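Local coordinates for protein aminotransferase, classes I and II (Silicibacter pomeroyi DSS-3, PDB 3H14) that probably transfers amino groups between L-aspartate and 2-oxoglutarate, using pyridoxal 5'-phosphate as cofactor, at residues Thr219-Val224 against Val243-Gln248. Sequence-based numbering, arbitrary orientation.
Sequences TDECYV and VVPEDQ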
ATOM      1  N   THR A 219      17.444  -2.674 -11.721  1.00 30.78           N
ATOM      2  CA  THR A 219      18.537  -3.309 -10.972  1.00 30.77           C
ATOM      3  C   THR A 219      18.101  -4.626 -10.379  1.00 30.69           C
ATOM      4  O   THR A 219      16.919  -4.843 -10.167  1.00 29.81           O
ATOM      5  CB  THR A 219      19.033  -2.413  -9.803  1.00 31.31           C
ATOM      6  OG1 THR A 219      20.235  -2.967  -9.233  1.00 31.04           O
ATOM      7  CG2 THR A 219      17.934  -2.260  -8.702  1.00 30.29           C
ATOM      8  N   ASP A 220      19.062  -5.496 -10.092  1.00 30.38           N
ATOM      9  CA  ASP A 220      18.790  -6.660  -9.295  1.00 30.36           C
ATOM     10  C   ASP A 220      19.156  -6.424  -7.837  1.00 29.54           C
ATOM     11  O   ASP A 220      18.742  -7.193  -6.979  1.00 29.53           O
ATOM     12  CB  ASP A 220      19.507  -7.898  -9.859  1.00 30.94           C
ATOM     13  CG  ASP A 220      18.884  -8.395 -11.156  1.00 32.88           C
ATOM     14  OD1 ASP A 220      17.653  -8.631 -11.217  1.00 32.60           O
ATOM     15  OD2 ASP A 220      19.637  -8.551 -12.142  1.00 35.90           O
ATOM     16  N   GLU A 221      19.916  -5.359  -7.559  1.00 29.21           N
ATOM     17  CA  GLU A 221      20.374  -5.055  -6.197  1.00 29.92           C
ATOM     18  C   GLU A 221      19.330  -4.238  -5.427  1.00 28.58           C
ATOM     19  O   GLU A 221      19.478  -3.037  -5.157  1.00 29.16           O
ATOM     20  CB  GLU A 221      21.753  -4.374  -6.220  1.00 30.42           C
ATOM     21  CG  GLU A 221      22.865  -5.203  -6.894  1.00 34.86           C
ATOM     22  CD  GLU A 221      22.931  -6.669  -6.453  1.00 37.96           C
ATOM     23  OE1 GLU A 221      23.041  -6.945  -5.233  1.00 40.31           O
ATOM     24  OE2 GLU A 221      22.873  -7.554  -7.346  1.00 41.87           O
ATOM     25  N   CYS A 222      18.232  -4.910  -5.126  1.00 27.05           N
ATOM     26  CA  CYS A 222      17.110  -4.305  -4.422  1.00 25.50           C
ATOM     27  C   CYS A 222      16.291  -5.436  -3.871  1.00 24.28           C
ATOM     28  O   CYS A 222      16.436  -6.566  -4.314  1.00 23.88           O
ATOM     29  CB  CYS A 222      16.253  -3.427  -5.353  1.00 26.02           C
ATOM     30  SG  CYS A 222      15.406  -4.303  -6.663  1.00 26.12           S
ATOM     31  N   TYR A 223      15.495  -5.140  -2.862  1.00 22.54           N
ATOM     32  CA  TYR A 223      14.450  -6.043  -2.374  1.00 21.05           C
ATOM     33  C   TYR A 223      13.139  -5.512  -2.942  1.00 21.15           C
ATOM     34  O   TYR A 223      12.867  -4.325  -2.840  1.00 21.10           O
ATOM     35  CB  TYR A 223      14.389  -6.035  -0.858  1.00 19.90           C
ATOM     36  CG  TYR A 223      15.350  -6.970  -0.170  1.00 20.16           C
ATOM     37  CD1 TYR A 223      16.658  -7.161  -0.665  1.00 21.97           C
ATOM     38  CD2 TYR A 223      14.984  -7.642   0.970  1.00 20.99           C
ATOM     39  CE1 TYR A 223      17.563  -7.999  -0.023  1.00 21.14           C
ATOM     40  CE2 TYR A 223      15.869  -8.492   1.607  1.00 20.83           C
ATOM     41  CZ  TYR A 223      17.174  -8.660   1.089  1.00 20.82           C
ATOM     42  OH  TYR A 223      18.068  -9.502   1.703  1.00 20.47           O
ATOM     43  N   VAL A 224      12.352  -6.374  -3.566  1.00 20.07           N
ATOM     44  CA  VAL A 224      10.983  -6.008  -4.013  1.00 19.73           C
ATOM     45  C   VAL A 224       9.991  -6.713  -3.064  1.00 20.45           C
ATOM     46  O   VAL A 224      10.150  -7.935  -2.757  1.00 20.80           O
ATOM     47  CB  VAL A 224      10.739  -6.422  -5.476  1.00 19.74           C
ATOM     48  CG1 VAL A 224       9.253  -6.297  -5.871  1.00 18.83           C
ATOM     49  CG2 VAL A 224      11.573  -5.612  -6.425  1.00 20.93           C
ATOM     50  N   VAL A 243      11.096 -10.469  -3.922  1.00 21.66           N
ATOM     51  CA  VAL A 243      12.178 -10.861  -4.807  1.00 22.75           C
ATOM     52  C   VAL A 243      13.444 -10.232  -4.260  1.00 22.79           C
ATOM     53  O   VAL A 243      13.468  -9.032  -3.962  1.00 21.20           O
ATOM     54  CB  VAL A 243      11.918 -10.382  -6.267  1.00 22.46           C
ATOM     55  CG1 VAL A 243      13.050 -10.833  -7.244  1.00 22.92           C
ATOM     56  CG2 VAL A 243      10.530 -10.855  -6.762  1.00 23.56           C
ATOM     57  N   VAL A 244      14.491 -11.045  -4.122  1.00 23.79           N
ATOM     58  CA  VAL A 244      15.786 -10.610  -3.639  1.00 24.19           C
ATOM     59  C   VAL A 244      16.861 -11.067  -4.642  1.00 24.51           C
ATOM     60  O   VAL A 244      16.608 -11.948  -5.457  1.00 24.14           O
ATOM     61  CB  VAL A 244      16.077 -11.179  -2.240  1.00 24.41           C
ATOM     62  CG1 VAL A 244      14.971 -10.781  -1.300  1.00 24.58           C
ATOM     63  CG2 VAL A 244      16.180 -12.724  -2.264  1.00 24.03           C
ATOM     64  N   PRO A 245      18.041 -10.441  -4.610  1.00 25.73           N
ATOM     65  CA  PRO A 245      19.163 -10.849  -5.458  1.00 26.17           C
ATOM     66  C   PRO A 245      19.521 -12.315  -5.268  1.00 27.70           C
ATOM     67  O   PRO A 245      19.287 -12.851  -4.206  1.00 26.81           O
ATOM     68  CB  PRO A 245      20.307  -9.951  -4.959  1.00 26.32           C
ATOM     69  CG  PRO A 245      19.610  -8.741  -4.369  1.00 26.37           C
ATOM     70  CD  PRO A 245      18.379  -9.270  -3.768  1.00 25.60           C
ATOM     71  N   GLU A 246      20.143 -12.944  -6.270  1.00 30.24           N
ATOM     72  CA  GLU A 246      20.605 -14.335  -6.115  1.00 31.77           C
ATOM     73  C   GLU A 246      21.393 -14.577  -4.813  1.00 31.00           C
ATOM     74  O   GLU A 246      21.139 -15.541  -4.089  1.00 31.30           O
ATOM     75  CB  GLU A 246      21.453 -14.778  -7.327  1.00 32.28           C
ATOM     76  CG  GLU A 246      21.784 -16.270  -7.313  1.00 33.38           C
ATOM     77  CD  GLU A 246      22.302 -16.787  -8.660  1.00 35.78           C
ATOM     78  OE1 GLU A 246      22.916 -15.989  -9.411  1.00 43.68           O
ATOM     79  OE2 GLU A 246      22.093 -17.989  -8.956  1.00 42.36           O
ATOM     80  N   ASP A 247      22.321 -13.685  -4.500  1.00 31.08           N
ATOM     81  CA  ASP A 247      23.149 -13.840  -3.303  1.00 31.41           C
ATOM     82  C   ASP A 247      22.435 -13.536  -1.990  1.00 30.14           C
ATOM     83  O   ASP A 247      23.003 -13.733  -0.918  1.00 29.47           O
ATOM     84  CB  ASP A 247      24.472 -13.035  -3.400  1.00 32.21           C
ATOM     85  CG  ASP A 247      24.269 -11.521  -3.568  1.00 36.23           C
ATOM     86  OD1 ASP A 247      23.261 -10.968  -3.112  1.00 39.37           O
ATOM     87  OD2 ASP A 247      25.158 -10.859  -4.170  1.00 42.43           O
ATOM     88  N   GLN A 248      21.186 -13.078  -2.063  1.00 29.37           N
ATOM     89  CA  GLN A 248      20.424 -12.757  -0.846  1.00 28.45           C
ATOM     90  C   GLN A 248      19.393 -13.821  -0.452  1.00 27.82           C
ATOM     91  O   GLN A 248      18.940 -13.829   0.674  1.00 27.40           O
ATOM     92  CB  GLN A 248      19.736 -11.399  -1.029  1.00 28.49           C
ATOM     93  CG  GLN A 248      20.725 -10.255  -1.100  1.00 28.95           C
ATOM     94  CD  GLN A 248      21.376  -9.986   0.255  1.00 29.01           C
ATOM     95  OE1 GLN A 248      20.680  -9.739   1.236  1.00 26.82           O
ATOM     96  NE2 GLN A 248      22.716 -10.040   0.314  1.00 28.61           N
TER
HETATM   97  O   HOH W   1      23.002  -8.524  -3.340  1.00 37.29           O
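Tyr-223 lays one face of its ring on Val-244, whose CG1 sits 5° off the ring normal and 3.7 Å from the ring centroid, a CH-pi contact over the face. With Val-244 CG1 anti to its own carbonyl carbon (chi1 -56°), that methyl is the branch over the ring centre. The phenol then reaches Gln-248 at the ring edge: Tyr-223 OH donates to Gln-248 OE1 at 2.7 Å, in the amide plane and on a lone pair, with the ring and amide planes turned 50° apart. The Gln-248 chain, bent at chi2, crosses the tyrosine at about a right angle. Pro-245 also crosses the Tyr-223 side chain at about a right angle, and its ring sits against two backbone carbonyl oxygens. Pro-245 CG lies 3.2 Å from Asp-220 O, with CD by Cys-222 O. Next along the strand, Val-224 pairs with Val-243 as an antiparallel hydrogen-bonded pair; Val-224 N to Val-243 O is 2.9 Å and nearly straight. Helices 100-111 and 249-258 also pack on Tyr-223. Here strands 223-227 and 240-243 meet as neighbours in the seven-stranded mixed sheet of the large, PLP-binding domain of fold-type I enzymes, in which 240-243 is the antiparallel strand.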